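Local atomic coordinates of Nsp15 (Middle East respiratory syndrome-related coronavirus, PDB entry 5YVD), a protein that cleaves RNA as an endoribonuclease of the EndoU family, probably at uridylates, and assembles from six copies of its chain. Residues Ala54-Ala59 with Gly100-Thr105; Trp86-Ser91 with Tyr155-Ile160; Glu126-Thr131 with Tyr176-Asn181; Asp209-Asp214 with Leu247-Tyr252. All coordinates share one frame; numbering follows the deposited sequence.

Overall arrangement
Contacts 1 to 3 belong to the N-terminal and middle regions of the chain, and contact 4 lies in the endoribonuclease region. Contact 4 is buried and wholly apolar, one helix against another. The other three are partly buried and mix apolar with polar chemistry: a leucine and a glutamate of a helix on a loop in contact 1, a tyrosine on a hairpin turn in contact 2, a lysine at a helix end in contact 3. Contacts 1 and 2 are neighbours, with centres about 17 Å apart, and touch where Tyr58 meets Trp86. Contacts 3 and 4 lie on opposite sides of the chain's centre, about 43 Å apart between centres; no other subunit touches either.

Contact 1 of 4, residues Ala54-Ala59 with Gly100-Thr105; sequences AFELYA and GVCKYT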
# COMPACT_ATOMS: atom_id res chain seq x y z
N ALA A 54 -5.97 11.92 -9.15
CA ALA A 54 -5.18 13.01 -8.63
C ALA A 54 -4.25 13.52 -9.72
O ALA A 54 -4.06 14.71 -9.90
CB ALA A 54 -4.39 12.57 -7.44
N PHE A 55 -3.70 12.59 -10.47
CA PHE A 55 -2.86 12.88 -11.62
C PHE A 55 -3.60 13.61 -12.71
O PHE A 55 -3.00 14.45 -13.40
CB PHE A 55 -2.31 11.56 -12.17
CG PHE A 55 -1.60 11.67 -13.49
CD1 PHE A 55 -0.49 12.49 -13.63
CD2 PHE A 55 -1.99 10.91 -14.57
CE1 PHE A 55 0.19 12.56 -14.83
CE2 PHE A 55 -1.34 10.98 -15.77
CZ PHE A 55 -0.25 11.81 -15.90
N GLU A 56 -4.88 13.28 -12.91
CA GLU A 56 -5.68 13.91 -13.97
C GLU A 56 -5.99 15.37 -13.59
O GLU A 56 -5.86 16.28 -14.40
CB GLU A 56 -6.97 13.10 -14.24
CG GLU A 56 -7.93 13.69 -15.27
CD GLU A 56 -9.20 12.88 -15.50
OE1 GLU A 56 -9.15 11.63 -15.38
OE2 GLU A 56 -10.27 13.48 -15.82
N LEU A 57 -6.36 15.58 -12.34
CA LEU A 57 -6.69 16.91 -11.88
C LEU A 57 -5.47 17.79 -11.91
O LEU A 57 -5.53 18.95 -12.30
CB LEU A 57 -7.22 16.84 -10.47
CG LEU A 57 -8.58 16.16 -10.33
CD1 LEU A 57 -9.07 16.17 -8.89
CD2 LEU A 57 -9.59 16.82 -11.25
N TYR A 58 -4.35 17.22 -11.48
CA TYR A 58 -3.06 17.84 -11.72
C TYR A 58 -2.88 18.26 -13.19
O TYR A 58 -2.60 19.42 -13.47
CB TYR A 58 -1.94 16.90 -11.33
CG TYR A 58 -0.59 17.46 -11.64
CD1 TYR A 58 0.26 16.85 -12.58
CD2 TYR A 58 -0.16 18.62 -11.03
CE1 TYR A 58 1.49 17.39 -12.88
CE2 TYR A 58 1.06 19.17 -11.32
CZ TYR A 58 1.88 18.55 -12.24
OH TYR A 58 3.09 19.11 -12.48
N ALA A 59 -3.03 17.33 -14.12
CA ALA A 59 -2.81 17.68 -15.53
C ALA A 59 -3.81 18.69 -16.05
O ALA A 59 -3.49 19.45 -16.97
CB ALA A 59 -2.84 16.45 -16.41
N GLY A 100 -17.39 19.83 -14.11
CA GLY A 100 -17.08 19.89 -15.51
C GLY A 100 -15.61 19.80 -15.76
O GLY A 100 -15.11 20.49 -16.64
N VAL A 101 -14.91 18.95 -15.02
CA VAL A 101 -13.47 18.78 -15.24
C VAL A 101 -13.03 17.31 -15.37
O VAL A 101 -12.24 16.98 -16.24
CB VAL A 101 -12.66 19.44 -14.11
CG1 VAL A 101 -11.18 19.22 -14.30
CG2 VAL A 101 -12.94 20.93 -14.06
N CYS A 102 -13.51 16.44 -14.47
CA CYS A 102 -13.13 15.03 -14.44
C CYS A 102 -14.38 14.24 -14.05
O CYS A 102 -15.03 14.54 -13.04
CB CYS A 102 -12.00 14.82 -13.44
SG CYS A 102 -11.57 13.12 -12.98
N LYS A 103 -14.73 13.23 -14.86
CA LYS A 103 -16.03 12.53 -14.69
C LYS A 103 -16.18 11.86 -13.32
O LYS A 103 -17.28 11.81 -12.77
CB LYS A 103 -16.27 11.49 -15.79
CG LYS A 103 -16.87 12.05 -17.08
CD LYS A 103 -16.64 11.09 -18.27
CE LYS A 103 -17.37 9.74 -18.11
NZ LYS A 103 -16.79 8.65 -18.96
N TYR A 104 -15.08 11.39 -12.78
CA TYR A 104 -15.11 10.66 -11.54
C TYR A 104 -15.39 11.58 -10.36
O TYR A 104 -16.07 11.18 -9.43
CB TYR A 104 -13.79 9.91 -11.36
CG TYR A 104 -13.79 8.95 -10.20
CD1 TYR A 104 -13.43 9.38 -8.93
CD2 TYR A 104 -14.16 7.61 -10.37
CE1 TYR A 104 -13.44 8.50 -7.86
CE2 TYR A 104 -14.19 6.73 -9.30
CZ TYR A 104 -13.81 7.19 -8.05
OH TYR A 104 -13.80 6.36 -6.97
N THR A 105 -14.91 12.82 -10.40
CA THR A 105 -15.08 13.75 -9.28
C THR A 105 -16.11 14.87 -9.47
O THR A 105 -16.39 15.62 -8.51
CB THR A 105 -13.75 14.42 -8.94
OG1 THR A 105 -13.21 15.00 -10.14
CG2 THR A 105 -12.80 13.41 -8.34
O HOH W 1 -12.63 12.37 -17.27
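Leu57, on helix 51-59, meets the irregular loop 100-105 through one methyl group, CD2, and this is the compact part of the contact. CD2 lies 3.8 Å from CB of Cys102 and 4.2 Å from CG1 of Val101, the leucine and valine side chains crossing at about a right angle. Thr105 closes in from the same loop. A branched, apolar leucine suits this place, because a single methyl can serve three loop residues at once, and Ile53, one helical turn earlier, also touches Cys102 and Thr105. The loop itself is held in shape by Asp106, whose OD1 accepts from the backbone N of both Val101 and Cys102.

The side formed by Glu56 is looser and wetter. Its CG is anti to the backbone N (chi1 177°) and the chain beyond is extended; the carboxylate ends beside Cys102, where OE2 comes within 3.1 Å of SG. A water donates to OE2 of Glu56 at 3.0 Å and accepts weakly from the backbone N of Lys103, bridging helix and loop. The same carboxylate forms a salt bridge with Lys60, just past the end of the helix. The N-terminal region thus meets the middle domain through a small apolar patch, bordered by a charge that pairs with Lys60 and reaches the loop backbone through a water.

Contact 2 of 4, residues Trp86-Ser91 with Tyr155-Ile160; sequences WDYERS and YFNGAI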
# COMPACT_ATOMS: atom_id res chain seq x y z
N TRP A 86 -4.75 24.08 -8.78
CA TRP A 86 -3.68 23.30 -8.13
C TRP A 86 -2.97 24.15 -7.09
O TRP A 86 -2.59 25.29 -7.37
CB TRP A 86 -2.66 22.77 -9.14
CG TRP A 86 -1.75 21.68 -8.61
CD1 TRP A 86 -0.40 21.76 -8.38
CD2 TRP A 86 -2.13 20.33 -8.27
NE1 TRP A 86 0.08 20.54 -7.93
CE2 TRP A 86 -0.95 19.66 -7.85
CE3 TRP A 86 -3.34 19.63 -8.30
CZ2 TRP A 86 -0.96 18.32 -7.44
CZ3 TRP A 86 -3.33 18.26 -7.90
CH2 TRP A 86 -2.16 17.64 -7.48
N ASP A 87 -2.84 23.59 -5.88
CA ASP A 87 -2.00 24.16 -4.82
C ASP A 87 -0.62 23.44 -4.76
O ASP A 87 -0.52 22.26 -4.36
CB ASP A 87 -2.73 24.05 -3.48
CG ASP A 87 -1.93 24.67 -2.33
OD1 ASP A 87 -0.69 24.56 -2.36
OD2 ASP A 87 -2.54 25.23 -1.40
N TYR A 88 0.43 24.17 -5.13
CA TYR A 88 1.73 23.54 -5.36
C TYR A 88 2.47 23.24 -4.06
O TYR A 88 3.27 22.32 -3.98
CB TYR A 88 2.61 24.39 -6.27
CG TYR A 88 2.18 24.44 -7.73
CD1 TYR A 88 1.01 25.08 -8.11
CD2 TYR A 88 2.96 23.88 -8.73
CE1 TYR A 88 0.62 25.15 -9.44
CE2 TYR A 88 2.57 23.94 -10.06
CZ TYR A 88 1.40 24.58 -10.42
OH TYR A 88 0.99 24.67 -11.75
N GLU A 89 2.22 24.02 -3.03
CA GLU A 89 2.84 23.73 -1.76
C GLU A 89 2.26 22.41 -1.28
O GLU A 89 3.00 21.52 -0.89
CB GLU A 89 2.56 24.85 -0.77
CG GLU A 89 3.17 24.66 0.62
CD GLU A 89 2.48 25.52 1.68
OE1 GLU A 89 1.34 25.98 1.44
OE2 GLU A 89 3.05 25.74 2.77
N ARG A 90 0.94 22.26 -1.31
CA ARG A 90 0.31 21.03 -0.78
C ARG A 90 0.39 19.89 -1.76
O ARG A 90 0.31 18.74 -1.34
CB ARG A 90 -1.16 21.24 -0.39
CG ARG A 90 -1.40 22.35 0.59
CD ARG A 90 -2.83 22.35 1.08
NE ARG A 90 -3.77 22.70 0.01
CZ ARG A 90 -4.78 21.95 -0.44
NH1 ARG A 90 -5.05 20.76 0.07
NH2 ARG A 90 -5.54 22.43 -1.41
N SER A 91 0.53 20.19 -3.05
CA SER A 91 0.44 19.17 -4.10
C SER A 91 -0.92 18.47 -4.04
O SER A 91 -1.03 17.24 -4.02
CB SER A 91 1.60 18.17 -4.03
OG SER A 91 2.75 18.83 -4.46
N TYR A 155 -1.53 34.48 -7.19
CA TYR A 155 -0.84 33.22 -7.24
C TYR A 155 -0.74 32.79 -8.69
O TYR A 155 -1.71 32.93 -9.41
CB TYR A 155 -1.65 32.21 -6.45
CG TYR A 155 -1.00 30.88 -6.19
CD1 TYR A 155 -1.17 29.80 -7.06
CD2 TYR A 155 -0.26 30.68 -5.04
CE1 TYR A 155 -0.61 28.57 -6.77
CE2 TYR A 155 0.32 29.46 -4.76
CZ TYR A 155 0.14 28.41 -5.61
OH TYR A 155 0.73 27.22 -5.28
N PHE A 156 0.42 32.30 -9.13
CA PHE A 156 0.55 31.75 -10.49
C PHE A 156 1.58 30.61 -10.56
O PHE A 156 2.76 30.81 -10.24
CB PHE A 156 0.91 32.88 -11.49
CG PHE A 156 1.03 32.43 -12.92
CD1 PHE A 156 0.03 31.66 -13.52
CD2 PHE A 156 2.13 32.81 -13.70
CE1 PHE A 156 0.15 31.26 -14.84
CE2 PHE A 156 2.25 32.41 -15.02
CZ PHE A 156 1.26 31.64 -15.59
N ASN A 157 1.13 29.41 -10.96
CA ASN A 157 1.99 28.23 -11.08
C ASN A 157 2.89 27.96 -9.84
O ASN A 157 4.04 27.55 -9.97
CB ASN A 157 2.87 28.34 -12.34
CG ASN A 157 2.07 28.39 -13.64
OD1 ASN A 157 0.90 27.99 -13.70
ND2 ASN A 157 2.71 28.88 -14.69
N GLY A 158 2.37 28.19 -8.64
CA GLY A 158 3.16 28.01 -7.43
C GLY A 158 3.78 29.27 -6.83
O GLY A 158 4.14 29.27 -5.65
N ALA A 159 3.92 30.34 -7.62
CA ALA A 159 4.56 31.59 -7.15
C ALA A 159 3.60 32.70 -6.79
O ALA A 159 2.47 32.75 -7.26
CB ALA A 159 5.51 32.14 -8.21
N ILE A 160 4.09 33.61 -5.95
CA ILE A 160 3.41 34.88 -5.72
C ILE A 160 3.97 35.86 -6.71
O ILE A 160 5.18 35.94 -6.91
CB ILE A 160 3.53 35.42 -4.28
CG1 ILE A 160 2.46 34.83 -3.35
CG2 ILE A 160 3.27 36.93 -4.25
CD1 ILE A 160 2.20 33.36 -3.49
O HOH W 2 -0.83 26.24 -12.72
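Tyr88 lies flat on the hairpin turn at Asn157 and Gly158, a ring-on-peptide contact inside the middle domain that joins the bend after strand 86-87 to the hairpin of strands 153-156 and 159-162. The carbonyl carbon of Asn157 sits 3.6 Å above the centre of the Tyr88 ring, and N of Gly158 lies over the same face, nearer the rim. The opposite face takes the edge of the Trp86 indole, with CD1 over the ring centre. Tyr155 approaches from the strand: its OH accepts from the backbone N of Tyr88 at 3.1 Å in a fairly straight bond (162°), while CD1 of Tyr88 lies at the edge of the Tyr155 ring.

The hairpin closes in a type I' beta turn from Phe156 to Ala159. Asparagine and glycine suit its two central positions, both with positive phi, and the missing side chain at Gly158 lets the tyrosine ring lie close to the backbone. A water lies 2.6 Å from OH of Tyr88 and donates to OD1 of Asn157, whose ND2 binds Thr278 of a neighbouring subunit.

On the other segment Asp87 shapes the bend. Its OD1 accepts from N of Arg90 at 3.0 Å, an Asx motif, and its OD2 forms a salt bridge with NE of Arg90 at 3.1 Å, approached from above the carboxylate plane.

Contact 3 of 4, residues Glu126-Thr131 with Tyr176-Asn181; sequences EKFMST and YKKVNN
A bend at chi3 of Lys178 (70°) turns CE out of the line of an otherwise extended chain, while Phe128 holds CG anti to its backbone N (chi1 165°); the ring and the amine meet at the last turn of helix 124-129. CD of Lys178 touches CZ of Phe128 at 3.6 Å, and NZ stands over the face of the ring, 5.0 Å from its centroid and 2° from the normal, a long cation-pi contact. The amine is gripped mainly by carbonyls. NZ donates to Phe128 O at 2.7 Å, in the carbonyl plane on a lone pair, and to Thr131 O at 2.6 Å, from above that carbonyl's plane. Weaker bonds run from NZ to Met129 O and to OD1 of Asn181.

A lysine suits this place: its CG and CD pack near CZ of the phenylalanine while its charge meets carbonyls at a helix C-terminus, where the helix dipole would probably favour a cation. Ser130, the first residue to leave helical angles, turns OG back to Glu126 O at 3.2 Å. Beyond the strand, Asn180 and Asn181 both have positive phi, which asparagine tolerates well, and the turn there brings OD1 of Asn181 round to the amine.

Helix 124-129 forms the crossover between the parallel neighbours 115-118 and 134-138, a beta-alpha-beta arrangement. Phe128 packs on Ala134 and Phe136 of strand 134-138, which pairs antiparallel with strand 174-178, the carrier of Lys178.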
# COMPACT_ATOMS: atom_id res chain seq x y z
N GLU A 126 -22.24 34.98 -17.17
CA GLU A 126 -23.70 34.81 -17.29
C GLU A 126 -24.21 33.68 -16.40
O GLU A 126 -25.26 33.80 -15.78
CB GLU A 126 -24.12 34.56 -18.73
CG GLU A 126 -23.82 35.73 -19.67
CD GLU A 126 -22.43 35.71 -20.31
OE1 GLU A 126 -21.60 34.83 -19.98
OE2 GLU A 126 -22.16 36.60 -21.14
N LYS A 127 -23.43 32.61 -16.30
CA LYS A 127 -23.79 31.52 -15.40
C LYS A 127 -23.78 32.01 -13.93
O LYS A 127 -24.73 31.80 -13.16
CB LYS A 127 -22.86 30.31 -15.61
CG LYS A 127 -23.60 29.01 -15.91
CD LYS A 127 -24.41 28.55 -14.70
CE LYS A 127 -25.45 27.48 -15.05
NZ LYS A 127 -26.26 27.05 -13.86
N PHE A 128 -22.70 32.70 -13.57
CA PHE A 128 -22.63 33.31 -12.25
C PHE A 128 -23.82 34.22 -12.02
O PHE A 128 -24.31 34.30 -10.89
CB PHE A 128 -21.31 34.08 -12.06
CG PHE A 128 -21.30 35.02 -10.88
CD1 PHE A 128 -21.22 34.53 -9.59
CD2 PHE A 128 -21.37 36.38 -11.07
CE1 PHE A 128 -21.21 35.38 -8.51
CE2 PHE A 128 -21.36 37.24 -9.99
CZ PHE A 128 -21.28 36.73 -8.70
N MET A 129 -24.28 34.91 -13.08
CA MET A 129 -25.42 35.86 -12.94
C MET A 129 -26.73 35.17 -12.70
O MET A 129 -27.63 35.77 -12.12
CB MET A 129 -25.59 36.78 -14.17
CG MET A 129 -24.52 37.81 -14.39
SD MET A 129 -24.38 38.95 -13.02
CE MET A 129 -25.97 39.77 -13.08
N SER A 130 -26.87 33.92 -13.16
CA SER A 130 -28.08 33.14 -12.90
C SER A 130 -27.91 32.06 -11.82
O SER A 130 -28.55 31.03 -11.88
CB SER A 130 -28.58 32.52 -14.20
OG SER A 130 -27.56 31.80 -14.86
N THR A 131 -27.05 32.33 -10.84
CA THR A 131 -26.78 31.38 -9.76
C THR A 131 -26.89 32.16 -8.45
O THR A 131 -26.22 33.15 -8.28
CB THR A 131 -25.34 30.82 -9.87
OG1 THR A 131 -25.09 30.38 -11.21
CG2 THR A 131 -25.09 29.67 -8.89
N TYR A 176 -16.43 39.18 -6.75
CA TYR A 176 -17.84 39.39 -6.43
C TYR A 176 -18.37 38.21 -5.66
O TYR A 176 -17.93 37.09 -5.84
CB TYR A 176 -18.65 39.63 -7.70
CG TYR A 176 -18.13 40.79 -8.50
CD1 TYR A 176 -18.76 42.02 -8.45
CD2 TYR A 176 -17.00 40.67 -9.28
CE1 TYR A 176 -18.27 43.12 -9.16
CE2 TYR A 176 -16.51 41.76 -10.00
CZ TYR A 176 -17.16 42.99 -9.93
OH TYR A 176 -16.71 44.08 -10.64
N LYS A 177 -19.31 38.47 -4.79
CA LYS A 177 -19.98 37.40 -4.08
C LYS A 177 -21.47 37.65 -4.10
O LYS A 177 -21.92 38.78 -3.93
CB LYS A 177 -19.47 37.30 -2.64
CG LYS A 177 -20.05 36.13 -1.89
CD LYS A 177 -19.32 35.85 -0.60
CE LYS A 177 -19.80 34.55 0.02
NZ LYS A 177 -19.51 34.49 1.47
N LYS A 178 -22.22 36.58 -4.32
CA LYS A 178 -23.68 36.60 -4.28
C LYS A 178 -24.19 35.63 -3.22
O LYS A 178 -23.66 34.52 -3.07
CB LYS A 178 -24.25 36.20 -5.65
CG LYS A 178 -24.53 37.38 -6.56
CD LYS A 178 -24.81 36.95 -7.97
CE LYS A 178 -26.15 36.25 -8.10
NZ LYS A 178 -26.23 35.53 -9.41
N VAL A 179 -25.22 36.06 -2.50
CA VAL A 179 -25.91 35.21 -1.54
C VAL A 179 -27.39 35.49 -1.69
O VAL A 179 -27.81 36.62 -1.51
CB VAL A 179 -25.48 35.54 -0.08
CG1 VAL A 179 -26.39 34.85 0.94
CG2 VAL A 179 -24.02 35.16 0.16
N ASN A 180 -28.17 34.47 -2.03
CA ASN A 180 -29.61 34.60 -2.32
C ASN A 180 -29.86 35.42 -3.57
O ASN A 180 -30.80 36.19 -3.63
CB ASN A 180 -30.38 35.22 -1.13
CG ASN A 180 -30.29 34.37 0.12
OD1 ASN A 180 -30.78 33.24 0.15
ND2 ASN A 180 -29.66 34.90 1.16
N ASN A 181 -28.99 35.26 -4.55
CA ASN A 181 -29.02 36.05 -5.79
C ASN A 181 -28.87 37.56 -5.52
O ASN A 181 -29.35 38.40 -6.29
CB ASN A 181 -30.30 35.74 -6.59
CG ASN A 181 -30.02 35.57 -8.08
OD1 ASN A 181 -29.21 34.73 -8.46
ND2 ASN A 181 -30.69 36.35 -8.93

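Contact 4 of 4, residues Asp209-Asp214 with Leu247-Tyr252; sequences DFLSFD and LLIGLY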
# COMPACT_ATOMS: atom_id res chain seq x y z
N ASP A 209 13.87 49.50 6.90
CA ASP A 209 14.61 49.89 8.07
C ASP A 209 14.52 48.74 9.08
O ASP A 209 15.52 48.36 9.70
CB ASP A 209 14.05 51.20 8.66
CG ASP A 209 14.40 52.44 7.83
OD1 ASP A 209 15.23 52.37 6.89
OD2 ASP A 209 13.86 53.52 8.15
N PHE A 210 13.34 48.15 9.19
CA PHE A 210 13.13 47.11 10.15
C PHE A 210 14.14 45.99 9.97
O PHE A 210 14.72 45.50 10.95
CB PHE A 210 11.71 46.55 10.09
CG PHE A 210 11.46 45.50 11.14
CD1 PHE A 210 11.14 45.85 12.43
CD2 PHE A 210 11.57 44.15 10.84
CE1 PHE A 210 10.91 44.87 13.41
CE2 PHE A 210 11.35 43.18 11.79
CZ PHE A 210 11.01 43.54 13.08
N LEU A 211 14.36 45.60 8.73
CA LEU A 211 15.22 44.46 8.46
C LEU A 211 16.68 44.73 8.69
O LEU A 211 17.42 43.77 8.91
CB LEU A 211 15.04 43.95 7.03
CG LEU A 211 13.62 43.47 6.78
CD1 LEU A 211 13.48 43.12 5.30
CD2 LEU A 211 13.34 42.28 7.68
N SER A 212 17.08 46.00 8.63
CA SER A 212 18.49 46.40 8.78
C SER A 212 18.84 47.09 10.08
O SER A 212 19.95 47.00 10.51
CB SER A 212 18.93 47.32 7.63
OG SER A 212 18.31 48.59 7.74
N PHE A 213 17.91 47.80 10.72
CA PHE A 213 18.24 48.62 11.92
C PHE A 213 18.41 47.83 13.22
O PHE A 213 17.70 46.88 13.49
CB PHE A 213 17.13 49.65 12.19
CG PHE A 213 17.14 50.82 11.25
CD1 PHE A 213 16.70 52.06 11.67
CD2 PHE A 213 17.60 50.69 9.93
CE1 PHE A 213 16.71 53.15 10.80
CE2 PHE A 213 17.60 51.77 9.06
CZ PHE A 213 17.15 53.00 9.50
N ASP A 214 19.34 48.27 14.06
CA ASP A 214 19.29 47.91 15.47
C ASP A 214 17.89 48.23 16.03
O ASP A 214 17.30 49.24 15.67
CB ASP A 214 20.30 48.73 16.26
CG ASP A 214 20.38 48.27 17.69
OD1 ASP A 214 19.92 48.99 18.60
OD2 ASP A 214 20.86 47.14 17.90
N LEU A 247 4.50 38.61 14.09
CA LEU A 247 4.45 39.27 12.79
C LEU A 247 5.53 38.68 11.92
O LEU A 247 6.64 38.50 12.38
CB LEU A 247 4.61 40.78 12.94
CG LEU A 247 4.25 41.57 11.68
CD1 LEU A 247 2.74 41.62 11.50
CD2 LEU A 247 4.83 42.98 11.68
N LEU A 248 5.22 38.39 10.66
CA LEU A 248 6.09 37.55 9.85
C LEU A 248 7.43 38.22 9.58
O LEU A 248 8.48 37.56 9.60
CB LEU A 248 5.46 37.12 8.54
CG LEU A 248 6.41 36.24 7.68
CD1 LEU A 248 6.64 34.87 8.32
CD2 LEU A 248 5.93 36.06 6.24
N ILE A 249 7.42 39.51 9.32
CA ILE A 249 8.67 40.21 9.03
C ILE A 249 9.66 40.04 10.21
O ILE A 249 10.87 39.89 10.00
CB ILE A 249 8.42 41.69 8.67
CG1 ILE A 249 9.73 42.37 8.22
CG2 ILE A 249 7.78 42.43 9.83
CD1 ILE A 249 9.52 43.75 7.61
N GLY A 250 9.15 40.04 11.43
CA GLY A 250 9.97 39.82 12.62
C GLY A 250 10.51 38.39 12.71
O GLY A 250 11.65 38.16 13.11
N LEU A 251 9.67 37.43 12.34
CA LEU A 251 10.09 36.04 12.26
C LEU A 251 11.12 35.82 11.17
O LEU A 251 12.11 35.11 11.38
CB LEU A 251 8.88 35.10 12.03
CG LEU A 251 9.17 33.64 11.70
CD1 LEU A 251 10.00 33.02 12.80
CD2 LEU A 251 7.92 32.82 11.50
N TYR A 252 10.89 36.39 9.99
CA TYR A 252 11.86 36.29 8.91
C TYR A 252 13.21 36.88 9.33
O TYR A 252 14.26 36.23 9.20
CB TYR A 252 11.36 37.03 7.68
CG TYR A 252 12.39 37.26 6.60
CD1 TYR A 252 12.90 38.51 6.37
CD2 TYR A 252 12.82 36.22 5.80
CE1 TYR A 252 13.84 38.72 5.38
CE2 TYR A 252 13.75 36.42 4.80
CZ TYR A 252 14.25 37.67 4.60
OH TYR A 252 15.18 37.90 3.61
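The ring of Phe210 meets Gly250 at its edge, CE2 lying 3.7 Å from the glycine CA, and the ring of Tyr252 likewise receives CD2 of Leu211 at its edge. This is helix-on-helix packing in the EndoU-family endoribonuclease region, with helix 205-212 set against the start of helix 248-255. Each ring has further aromatic company: Phe218 meets Phe210 edge-to-face, Tyr234 packs on it with the two planes inclined, and Phe200 stacks on Tyr252. Within the first segment the Phe213 ring has CB of Asp209 over the centre of one face and OG of Ser212 at its edge.

At Gly250 the phenylalanine edge rests on CA itself. Phe210 holds CG anti to its backbone N (chi1 -178°), and its side chain slides past that of Ile249 in the opposite direction. Leu211 crosses Tyr252 at about a right angle, with CD2 4.0 Å from CD1 of the ring. No hydrogen bond links the segments, as befits a buried, apolar seam. At its middle, CG1 of Ile249 lies 3.7 Å from both CD2 of Phe210 and CD2 of Leu211.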